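Local coordinates for protein translation initiation factor eIF-2B (PDB 1VB5) that probably catalyses the exchange of GDP for GTP on initiation factor 2, as a member of the eIF-2B alpha/beta/delta subunit family, at residues Ser229-Arg241 with Arg245-Lys257. Residues are numbered along the deposited sequence; the frame is centred on the assembly and turned at random.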
loop_
_atom_site.group_PDB
_atom_site.type_symbol
_atom_site.label_atom_id
_atom_site.label_comp_id
_atom_site.label_asym_id
_atom_site.label_seq_id
_atom_site.Cartn_x
_atom_site.Cartn_y
_atom_site.Cartn_z
ATOM N N SER B 229 -10.282 -10.531 -18.015
ATOM C CA SER B 229 -9.303 -9.771 -17.243
ATOM C C SER B 229 -8.391 -8.886 -18.087
ATOM O O SER B 229 -8.200 -7.707 -17.780
ATOM C CB SER B 229 -8.449 -10.728 -16.406
ATOM O OG SER B 229 -7.845 -11.716 -17.224
ATOM N N GLY B 230 -7.831 -9.453 -19.148
ATOM C CA GLY B 230 -6.932 -8.699 -20.000
ATOM C C GLY B 230 -7.525 -7.498 -20.717
ATOM O O GLY B 230 -6.781 -6.658 -21.231
ATOM N N ASP B 231 -8.849 -7.394 -20.754
ATOM C CA ASP B 231 -9.482 -6.277 -21.448
ATOM C C ASP B 231 -10.132 -5.252 -20.524
ATOM O O ASP B 231 -10.718 -4.274 -20.988
ATOM C CB ASP B 231 -10.517 -6.806 -22.442
ATOM C CG ASP B 231 -9.899 -7.698 -23.505
ATOM O OD1 ASP B 231 -8.964 -7.236 -24.194
ATOM O OD2 ASP B 231 -10.343 -8.859 -23.652
ATOM N N VAL B 232 -10.016 -5.467 -19.220
ATOM C CA VAL B 232 -10.610 -4.557 -18.247
ATOM C C VAL B 232 -10.028 -3.145 -18.289
ATOM O O VAL B 232 -8.824 -2.962 -18.481
ATOM C CB VAL B 232 -10.450 -5.108 -16.814
ATOM C CG1 VAL B 232 -10.938 -4.082 -15.798
ATOM C CG2 VAL B 232 -11.229 -6.403 -16.673
ATOM N N MET B 233 -10.902 -2.154 -18.120
ATOM C CA MET B 233 -10.509 -0.746 -18.094
ATOM C C MET B 233 -10.439 -0.322 -16.629
ATOM O O MET B 233 -11.437 -0.408 -15.909
ATOM C CB MET B 233 -11.553 0.126 -18.801
ATOM C CG MET B 233 -11.600 0.005 -20.315
ATOM S SD MET B 233 -13.010 0.926 -21.019
ATOM C CE MET B 233 -12.386 2.628 -20.991
ATOM N N LEU B 234 -9.269 0.129 -16.184
ATOM C CA LEU B 234 -9.100 0.570 -14.800
ATOM C C LEU B 234 -9.168 2.095 -14.750
ATOM O O LEU B 234 -8.264 2.785 -15.229
ATOM C CB LEU B 234 -7.760 0.075 -14.250
ATOM C CG LEU B 234 -7.549 -1.443 -14.317
ATOM C CD1 LEU B 234 -6.148 -1.791 -13.834
ATOM C CD2 LEU B 234 -8.605 -2.150 -13.477
ATOM N N MET B 235 -10.251 2.607 -14.170
ATOM C CA MET B 235 -10.486 4.045 -14.069
ATOM C C MET B 235 -9.425 4.787 -13.255
ATOM O O MET B 235 -8.872 4.256 -12.289
ATOM C CB MET B 235 -11.882 4.300 -13.479
ATOM C CG MET B 235 -12.331 5.756 -13.524
ATOM S SD MET B 235 -14.062 5.988 -13.028
ATOM C CE MET B 235 -13.892 6.334 -11.269
ATOM N N GLU B 236 -9.155 6.027 -13.652
ATOM C CA GLU B 236 -8.157 6.855 -12.988
ATOM C C GLU B 236 -8.682 8.281 -12.758
ATOM O O GLU B 236 -9.484 8.785 -13.547
ATOM C CB GLU B 236 -6.895 6.906 -13.853
ATOM C CG GLU B 236 -5.669 7.445 -13.148
ATOM C CD GLU B 236 -4.466 7.592 -14.071
ATOM O OE1 GLU B 236 -4.297 6.750 -14.981
ATOM O OE2 GLU B 236 -3.684 8.547 -13.871
ATOM N N ARG B 237 -8.239 8.913 -11.673
ATOM C CA ARG B 237 -8.626 10.289 -11.350
ATOM C C ARG B 237 -7.343 11.084 -11.133
ATOM O O ARG B 237 -6.315 10.519 -10.766
ATOM C CB ARG B 237 -9.429 10.379 -10.046
ATOM C CG ARG B 237 -10.771 9.682 -9.990
ATOM C CD ARG B 237 -11.398 9.957 -8.618
ATOM N NE ARG B 237 -12.143 8.821 -8.081
ATOM C CZ ARG B 237 -13.385 8.502 -8.428
ATOM N NH1 ARG B 237 -14.041 9.239 -9.318
ATOM N NH2 ARG B 237 -13.970 7.439 -7.886
ATOM N N ASP B 238 -7.409 12.394 -11.340
ATOM C CA ASP B 238 -6.246 13.251 -11.131
ATOM C C ASP B 238 -5.948 13.361 -9.639
ATOM O O ASP B 238 -6.865 13.398 -8.815
ATOM C CB ASP B 238 -6.505 14.642 -11.710
ATOM C CG ASP B 238 -6.348 14.684 -13.215
ATOM O OD1 ASP B 238 -6.679 13.677 -13.875
ATOM O OD2 ASP B 238 -5.902 15.727 -13.741
ATOM N N LEU B 239 -4.665 13.407 -9.294
ATOM C CA LEU B 239 -4.255 13.515 -7.896
ATOM C C LEU B 239 -2.989 14.352 -7.748
ATOM O O LEU B 239 -2.057 14.245 -8.551
ATOM C CB LEU B 239 -4.026 12.120 -7.304
ATOM C CG LEU B 239 -3.432 12.030 -5.892
ATOM C CD1 LEU B 239 -4.404 12.605 -4.871
ATOM C CD2 LEU B 239 -3.123 10.582 -5.566
ATOM N N ILE B 240 -2.969 15.192 -6.718
ATOM C CA ILE B 240 -1.826 16.052 -6.428
ATOM C C ILE B 240 -1.644 16.199 -4.919
ATOM O O ILE B 240 -2.593 16.490 -4.194
ATOM C CB ILE B 240 -2.001 17.465 -7.035
ATOM C CG1 ILE B 240 -2.067 17.378 -8.559
ATOM C CG2 ILE B 240 -0.833 18.357 -6.630
ATOM C CD1 ILE B 240 -2.182 18.730 -9.244
ATOM N N ARG B 241 -0.420 15.975 -4.456
ATOM C CA ARG B 241 -0.080 16.096 -3.041
ATOM C C ARG B 241 1.232 16.864 -3.010
ATOM O O ARG B 241 2.198 16.481 -3.673
ATOM C CB ARG B 241 0.084 14.716 -2.405
ATOM C CG ARG B 241 0.473 14.751 -0.932
ATOM C CD ARG B 241 0.472 13.353 -0.332
ATOM N NE ARG B 241 -0.878 12.810 -0.194
ATOM C CZ ARG B 241 -1.773 13.245 0.691
ATOM N NH1 ARG B 241 -1.464 14.233 1.524
ATOM N NH2 ARG B 241 -2.975 12.691 0.750
ATOM N N ARG B 245 2.497 15.732 -8.913
ATOM C CA ARG B 245 1.400 15.043 -9.573
ATOM C C ARG B 245 1.583 13.556 -9.295
ATOM O O ARG B 245 2.685 13.017 -9.421
ATOM C CB ARG B 245 1.416 15.319 -11.079
ATOM C CG ARG B 245 0.925 16.713 -11.431
ATOM C CD ARG B 245 0.817 16.929 -12.934
ATOM N NE ARG B 245 -0.121 18.008 -13.253
ATOM C CZ ARG B 245 -0.005 19.262 -12.820
ATOM N NH1 ARG B 245 1.014 19.616 -12.046
ATOM N NH2 ARG B 245 -0.916 20.166 -13.158
ATOM N N ILE B 246 0.500 12.896 -8.909
ATOM C CA ILE B 246 0.574 11.485 -8.582
ATOM C C ILE B 246 -0.345 10.635 -9.448
ATOM O O ILE B 246 -1.538 10.909 -9.561
ATOM C CB ILE B 246 0.231 11.284 -7.087
ATOM C CG1 ILE B 246 1.196 12.121 -6.234
ATOM C CG2 ILE B 246 0.306 9.801 -6.710
ATOM C CD1 ILE B 246 0.800 12.240 -4.773
ATOM N N ARG B 247 0.224 9.617 -10.081
ATOM C CA ARG B 247 -0.563 8.711 -10.909
ATOM C C ARG B 247 -1.569 8.084 -9.936
ATOM O O ARG B 247 -1.204 7.714 -8.813
ATOM C CB ARG B 247 0.346 7.637 -11.516
ATOM C CG ARG B 247 -0.324 6.730 -12.529
ATOM C CD ARG B 247 -0.738 7.487 -13.791
ATOM N NE ARG B 247 -1.470 6.616 -14.709
ATOM C CZ ARG B 247 -0.901 5.728 -15.519
ATOM N NH1 ARG B 247 0.420 5.589 -15.539
ATOM N NH2 ARG B 247 -1.655 4.967 -16.302
ATOM N N ASN B 248 -2.826 7.969 -10.350
ATOM C CA ASN B 248 -3.847 7.422 -9.462
ATOM C C ASN B 248 -4.827 6.468 -10.135
ATOM O O ASN B 248 -5.978 6.826 -10.395
ATOM C CB ASN B 248 -4.597 8.590 -8.797
ATOM C CG ASN B 248 -5.707 8.136 -7.859
ATOM O OD1 ASN B 248 -5.562 7.171 -7.107
ATOM N ND2 ASN B 248 -6.821 8.857 -7.885
ATOM N N VAL B 249 -4.359 5.258 -10.427
ATOM C CA VAL B 249 -5.198 4.230 -11.036
ATOM C C VAL B 249 -5.952 3.653 -9.846
ATOM O O VAL B 249 -5.358 3.028 -8.962
ATOM C CB VAL B 249 -4.343 3.125 -11.713
ATOM C CG1 VAL B 249 -5.244 2.057 -12.333
ATOM C CG2 VAL B 249 -3.451 3.744 -12.788
ATOM N N LEU B 250 -7.262 3.871 -9.826
ATOM C CA LEU B 250 -8.098 3.442 -8.710
ATOM C C LEU B 250 -8.408 1.961 -8.561
ATOM O O LEU B 250 -8.712 1.508 -7.458
ATOM C CB LEU B 250 -9.411 4.227 -8.735
ATOM C CG LEU B 250 -9.278 5.736 -8.504
ATOM C CD1 LEU B 250 -10.489 6.441 -9.069
ATOM C CD2 LEU B 250 -9.111 6.025 -7.014
ATOM N N PHE B 251 -8.337 1.197 -9.645
ATOM C CA PHE B 251 -8.655 -0.217 -9.534
ATOM C C PHE B 251 -7.584 -1.155 -10.052
ATOM O O PHE B 251 -6.785 -0.805 -10.921
ATOM C CB PHE B 251 -9.989 -0.515 -10.228
ATOM C CG PHE B 251 -11.100 0.400 -9.801
ATOM C CD1 PHE B 251 -11.330 1.594 -10.472
ATOM C CD2 PHE B 251 -11.894 0.086 -8.707
ATOM C CE1 PHE B 251 -12.341 2.468 -10.057
ATOM C CE2 PHE B 251 -12.903 0.950 -8.283
ATOM C CZ PHE B 251 -13.126 2.142 -8.960
ATOM N N ASP B 252 -7.584 -2.358 -9.494
ATOM C CA ASP B 252 -6.622 -3.374 -9.862
ATOM C C ASP B 252 -7.301 -4.688 -10.176
ATOM O O ASP B 252 -8.522 -4.807 -10.094
ATOM C CB ASP B 252 -5.641 -3.599 -8.719
ATOM C CG ASP B 252 -6.236 -4.437 -7.567
ATOM O OD1 ASP B 252 -7.248 -4.036 -6.963
ATOM O OD2 ASP B 252 -5.671 -5.505 -7.259
ATOM N N VAL B 253 -6.479 -5.678 -10.506
ATOM C CA VAL B 253 -6.956 -7.007 -10.849
ATOM C C VAL B 253 -6.265 -8.106 -10.040
ATOM O O VAL B 253 -5.034 -8.172 -9.980
ATOM C CB VAL B 253 -6.724 -7.286 -12.343
ATOM C CG1 VAL B 253 -7.324 -8.635 -12.721
ATOM C CG2 VAL B 253 -7.336 -6.174 -13.174
ATOM N N THR B 254 -7.064 -8.968 -9.416
ATOM C CA THR B 254 -6.525 -10.079 -8.648
ATOM C C THR B 254 -6.856 -11.417 -9.316
ATOM O O THR B 254 -8.027 -11.738 -9.550
ATOM C CB THR B 254 -7.087 -10.114 -7.210
ATOM O OG1 THR B 254 -6.722 -8.914 -6.515
ATOM C CG2 THR B 254 -6.530 -11.315 -6.459
ATOM N N PRO B 255 -5.824 -12.212 -9.645
ATOM C CA PRO B 255 -6.032 -13.519 -10.281
ATOM C C PRO B 255 -6.851 -14.403 -9.350
ATOM O O PRO B 255 -6.787 -14.250 -8.127
ATOM C CB PRO B 255 -4.609 -14.051 -10.456
ATOM C CG PRO B 255 -3.784 -12.771 -10.625
ATOM C CD PRO B 255 -4.387 -11.881 -9.561
ATOM N N TRP B 256 -7.610 -15.336 -9.916
ATOM C CA TRP B 256 -8.427 -16.213 -9.087
ATOM C C TRP B 256 -7.611 -17.161 -8.207
ATOM O O TRP B 256 -8.081 -17.575 -7.149
ATOM C CB TRP B 256 -9.402 -17.033 -9.947
ATOM C CG TRP B 256 -8.752 -17.814 -11.060
ATOM C CD1 TRP B 256 -8.684 -17.459 -12.377
ATOM C CD2 TRP B 256 -8.048 -19.059 -10.944
ATOM N NE1 TRP B 256 -7.980 -18.402 -13.087
ATOM C CE2 TRP B 256 -7.578 -19.395 -12.232
ATOM C CE3 TRP B 256 -7.771 -19.923 -9.876
ATOM C CZ2 TRP B 256 -6.841 -20.559 -12.484
ATOM C CZ3 TRP B 256 -7.039 -21.078 -10.124
ATOM C CH2 TRP B 256 -6.580 -21.386 -11.420
ATOM N N LYS B 257 -6.385 -17.493 -8.617
ATOM C CA LYS B 257 -5.584 -18.431 -7.828
ATOM C C LYS B 257 -5.232 -17.965 -6.420
ATOM O O LYS B 257 -4.673 -18.725 -5.633
ATOM C CB LYS B 257 -4.319 -18.853 -8.590
ATOM C CG LYS B 257 -3.250 -17.786 -8.803
ATOM C CD LYS B 257 -2.150 -18.369 -9.684
ATOM C CE LYS B 257 -0.980 -17.421 -9.901
ATOM N NZ LYS B 257 0.037 -18.026 -10.820
HETATM O O HOH W 1 -3.209 12.256 -11.491
#
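Glu236 and Arg247 form a salt bridge, their side chains crossing at about a right angle. Arg247 NE points almost straight at Glu236 OE1, 2.8 Å away (N-H...O 173°). The oxygen lies in the guanidinium plane, but the nitrogen meets the carboxylate from above its plane. Glu236 CG is anti to the backbone N (chi1 -166°) and the chain beyond is extended, which carries the carboxylate across to Arg247. On the other branch, Arg247 NH1 bonds Glu164 of the second subunit, so the arginine ties this hairpin to the dimer partner. Next along, Leu250 CD1 lies 3.4 Å from Arg237 CG, against the bend of the arginine chain. Met235 CE touches the same methyl, and Met235 CB meets the edge of the Phe251 ring at CE1 (3.9 Å).

The two segments are the arms of a long, irregular beta-hairpin that projects from the Rossmann-like domain. Near its turn Ile240 and Arg245 are a non-hydrogen-bonded antiparallel pair, and Ile240 CD1 sits over the Arg245 guanidinium. Ile246 N bonds Leu239 O at 2.9 Å, and a water links Leu239 N to Ile246 O. Leu239 CD2 packs on Ile246 CG2 (3.7 Å). Further in, Leu250 N bonds Met235 O at 3.0 Å. At the base Leu234 CD2 reaches Phe251 CB and Val253 CG2, where strand 251-254 pairs with strand 194-197.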